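Local coordinates for protein putative dioxygenase (Nostoc punctiforme, PDB 2PEB) that is a putative oxidoreductase of the DOPA 4,5-dioxygenase family that binds a zinc ion through three histidines, at residues 75-79 with 80-84. Residues are numbered along the deposited sequence; the frame is centred on the assembly and turned at random.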
ATOM      1  N   LEU A  75      -6.713   6.886   4.986  1.00 26.56           N
ATOM      2  CA  LEU A  75      -7.244   7.627   6.056  1.00 26.78           C
ATOM      3  C   LEU A  75      -8.686   7.226   6.352  1.00 25.62           C
ATOM      4  O   LEU A  75      -9.150   7.367   7.495  1.00 25.75           O
ATOM      5  CB  LEU A  75      -7.213   9.127   5.767  1.00 26.35           C
ATOM      6  CG  LEU A  75      -5.853   9.785   5.582  1.00 32.42           C
ATOM      7  CD1 LEU A  75      -6.013  11.324   5.382  1.00 24.33           C
ATOM      8  CD2 LEU A  75      -4.993   9.490   6.768  1.00 35.23           C
ATOM      9  N   ASN A  76      -9.410   6.700   5.360  1.00 25.12           N
ATOM     10  CA  ASN A  76     -10.888   6.609   5.452  1.00 22.64           C
ATOM     11  C   ASN A  76     -11.458   5.200   5.257  1.00 25.07           C
ATOM     12  O   ASN A  76     -12.686   5.013   5.219  1.00 27.21           O
ATOM     13  CB  ASN A  76     -11.563   7.553   4.447  1.00 21.18           C
ATOM     14  CG  ASN A  76     -11.350   8.983   4.771  1.00 29.12           C
ATOM     15  OD1 ASN A  76     -11.965   9.490   5.710  1.00 30.11           O
ATOM     16  ND2 ASN A  76     -10.513   9.658   4.006  1.00 27.46           N
ATOM     17  N   ARG A  77     -10.580   4.202   5.197  1.00 24.77           N
ATOM     18  CA  ARG A  77     -11.026   2.830   5.025  1.00 26.18           C
ATOM     19  C   ARG A  77     -11.799   2.233   6.213  1.00 26.89           C
ATOM     20  O   ARG A  77     -12.391   1.148   6.097  1.00 26.81           O
ATOM     21  CB  ARG A  77      -9.878   1.929   4.648  1.00 28.31           C
ATOM     22  CG  ARG A  77      -8.866   1.755   5.703  1.00 28.01           C
ATOM     23  CD  ARG A  77      -7.796   0.848   5.198  1.00 25.10           C
ATOM     24  NE  ARG A  77      -6.744   0.763   6.199  1.00 25.52           N
ATOM     25  CZ  ARG A  77      -6.784  -0.019   7.279  1.00 28.46           C
ATOM     26  NH1 ARG A  77      -7.760  -0.918   7.471  1.00 30.96           N
ATOM     27  NH2 ARG A  77      -5.780   0.044   8.152  1.00 30.24           N
ATOM     28  N   GLU A  78     -11.798   2.917   7.347  1.00 26.05           N
ATOM     29  CA  GLU A  78     -12.542   2.501   8.501  1.00 27.74           C
ATOM     30  C   GLU A  78     -12.398   1.005   8.776  1.00 27.22           C
ATOM     31  O   GLU A  78     -13.387   0.303   9.029  1.00 27.63           O
ATOM     32  CB  GLU A  78     -14.009   2.844   8.315  1.00 27.96           C
ATOM     33  CG  GLU A  78     -14.299   4.295   8.358  1.00 35.31           C
ATOM     34  CD  GLU A  78     -15.791   4.535   8.457  1.00 50.50           C
ATOM     35  OE1 GLU A  78     -16.366   4.253   9.542  1.00 54.58           O
ATOM     36  OE2 GLU A  78     -16.384   4.985   7.449  1.00 58.67           O
ATOM     37  N   GLY A  79     -11.163   0.533   8.795  1.00 23.99           N
ATOM     38  CA  GLY A  79     -10.865  -0.793   9.254  1.00 24.53           C
ATOM     39  C   GLY A  79     -11.034  -1.870   8.213  1.00 24.83           C
ATOM     40  O   GLY A  79     -10.765  -3.027   8.509  1.00 27.21           O
ATOM     41  N   LEU A  80     -11.468  -1.503   7.011  1.00 25.50           N
ATOM     42  CA  LEU A  80     -11.611  -2.485   5.924  1.00 26.96           C
ATOM     43  C   LEU A  80     -10.254  -2.899   5.362  1.00 27.72           C
ATOM     44  O   LEU A  80      -9.314  -2.102   5.327  1.00 27.46           O
ATOM     45  CB  LEU A  80     -12.438  -1.874   4.791  1.00 28.83           C
ATOM     46  CG  LEU A  80     -13.879  -1.562   5.169  1.00 31.47           C
ATOM     47  CD1 LEU A  80     -14.530  -0.792   3.999  1.00 33.06           C
ATOM     48  CD2 LEU A  80     -14.682  -2.832   5.528  1.00 30.03           C
ATOM     49  N   ASP A  81     -10.144  -4.150   4.941  1.00 23.68           N
ATOM     50  CA  ASP A  81      -8.925  -4.584   4.260  1.00 27.41           C
ATOM     51  C   ASP A  81      -9.100  -4.323   2.775  1.00 26.65           C
ATOM     52  O   ASP A  81     -10.188  -4.611   2.210  1.00 26.02           O
ATOM     53  CB  ASP A  81      -8.656  -6.063   4.510  1.00 27.91           C
ATOM     54  CG  ASP A  81      -8.587  -6.395   5.997  1.00 29.83           C
ATOM     55  OD1 ASP A  81      -7.941  -5.611   6.736  1.00 29.15           O
ATOM     56  OD2 ASP A  81      -9.183  -7.405   6.456  1.00 30.30           O
ATOM     57  N   ILE A  82      -8.054  -3.791   2.151  1.00 22.48           N
ATOM     58  CA  ILE A  82      -8.103  -3.318   0.786  1.00 23.66           C
ATOM     59  C   ILE A  82      -6.817  -3.676   0.073  1.00 26.11           C
ATOM     60  O   ILE A  82      -5.721  -3.330   0.467  1.00 25.36           O
ATOM     61  CB  ILE A  82      -8.348  -1.780   0.706  1.00 23.19           C
ATOM     62  CG1 ILE A  82      -9.637  -1.396   1.389  1.00 25.07           C
ATOM     63  CG2 ILE A  82      -8.444  -1.284  -0.693  1.00 23.96           C
ATOM     64  CD1 ILE A  82      -9.827   0.080   1.445  1.00 27.88           C
ATOM     65  N   LEU A  83      -6.981  -4.469  -0.967  1.00 26.69           N
ATOM     66  CA  LEU A  83      -5.965  -4.713  -1.936  1.00 25.33           C
ATOM     67  C   LEU A  83      -5.924  -3.662  -3.026  1.00 26.38           C
ATOM     68  O   LEU A  83      -6.945  -3.346  -3.650  1.00 26.40           O
ATOM     69  CB  LEU A  83      -6.253  -6.050  -2.595  1.00 26.08           C
ATOM     70  CG  LEU A  83      -5.341  -6.443  -3.755  1.00 25.44           C
ATOM     71  CD1 LEU A  83      -3.930  -6.759  -3.236  1.00 26.02           C
ATOM     72  CD2 LEU A  83      -5.880  -7.676  -4.518  1.00 27.84           C
ATOM     73  N   VAL A  84      -4.762  -3.102  -3.283  1.00 26.09           N
ATOM     74  CA  VAL A  84      -4.560  -2.277  -4.459  1.00 23.69           C
ATOM     75  C   VAL A  84      -3.490  -2.902  -5.373  1.00 23.12           C
ATOM     76  O   VAL A  84      -2.420  -3.220  -4.941  1.00 23.01           O
ATOM     77  CB  VAL A  84      -4.170  -0.813  -4.134  1.00 26.80           C
ATOM     78  CG1 VAL A  84      -3.965   0.011  -5.463  1.00 24.36           C
ATOM     79  CG2 VAL A  84      -5.217  -0.153  -3.180  1.00 26.58           C
TER
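Arg77 grips Leu80, at the far end of a tight turn, with its backbone and again with its side chain. Its CB packs against the delta methyl of Ile82, with Arg77 CB and Ile82 CD1 3.7 Å apart. The first torsion sets CG between the backbone N and the carbonyl carbon (chi1 67°), and from there the chain runs extended to NE, passing beside the carbonyl of Leu80; Arg77 CD comes within 3.3 Å of Leu80 O. Rotation about the CD-NE bond (chi4 81°) turns the guanidinium across the chain, bringing NH1 back over that same oxygen. Arg77 NH1 donates to Leu80 O at 2.9 Å, approaching from above the carbonyl plane, with a somewhat bent N-H...O angle of 148°. The other terminal nitrogen, NH2, bonds to Val97 O of the second subunit, so the guanidinium is held at both ends and ties this bend to the dimer interface.

The bend itself is a type I' beta turn from Arg77 to Leu80, linking helix 66-76 to strand 82-87, an interior strand of the antiparallel sheet. Glu78 and Gly79 take its two central positions, both with positive phi, and the turn is closed by a nearly straight bond from Leu80 N to Arg77 O, 3.0 Å long. The Leu80 side chain lies alongside that acceptor: Leu80 CG is 3.2 Å from Arg77 O. It also packs on Val25, Ala26 and Val29 of helix 23-36 and on Val16 of strand 11-18. Glu78 turns its carboxylate away from the turn to form a salt bridge with Arg28.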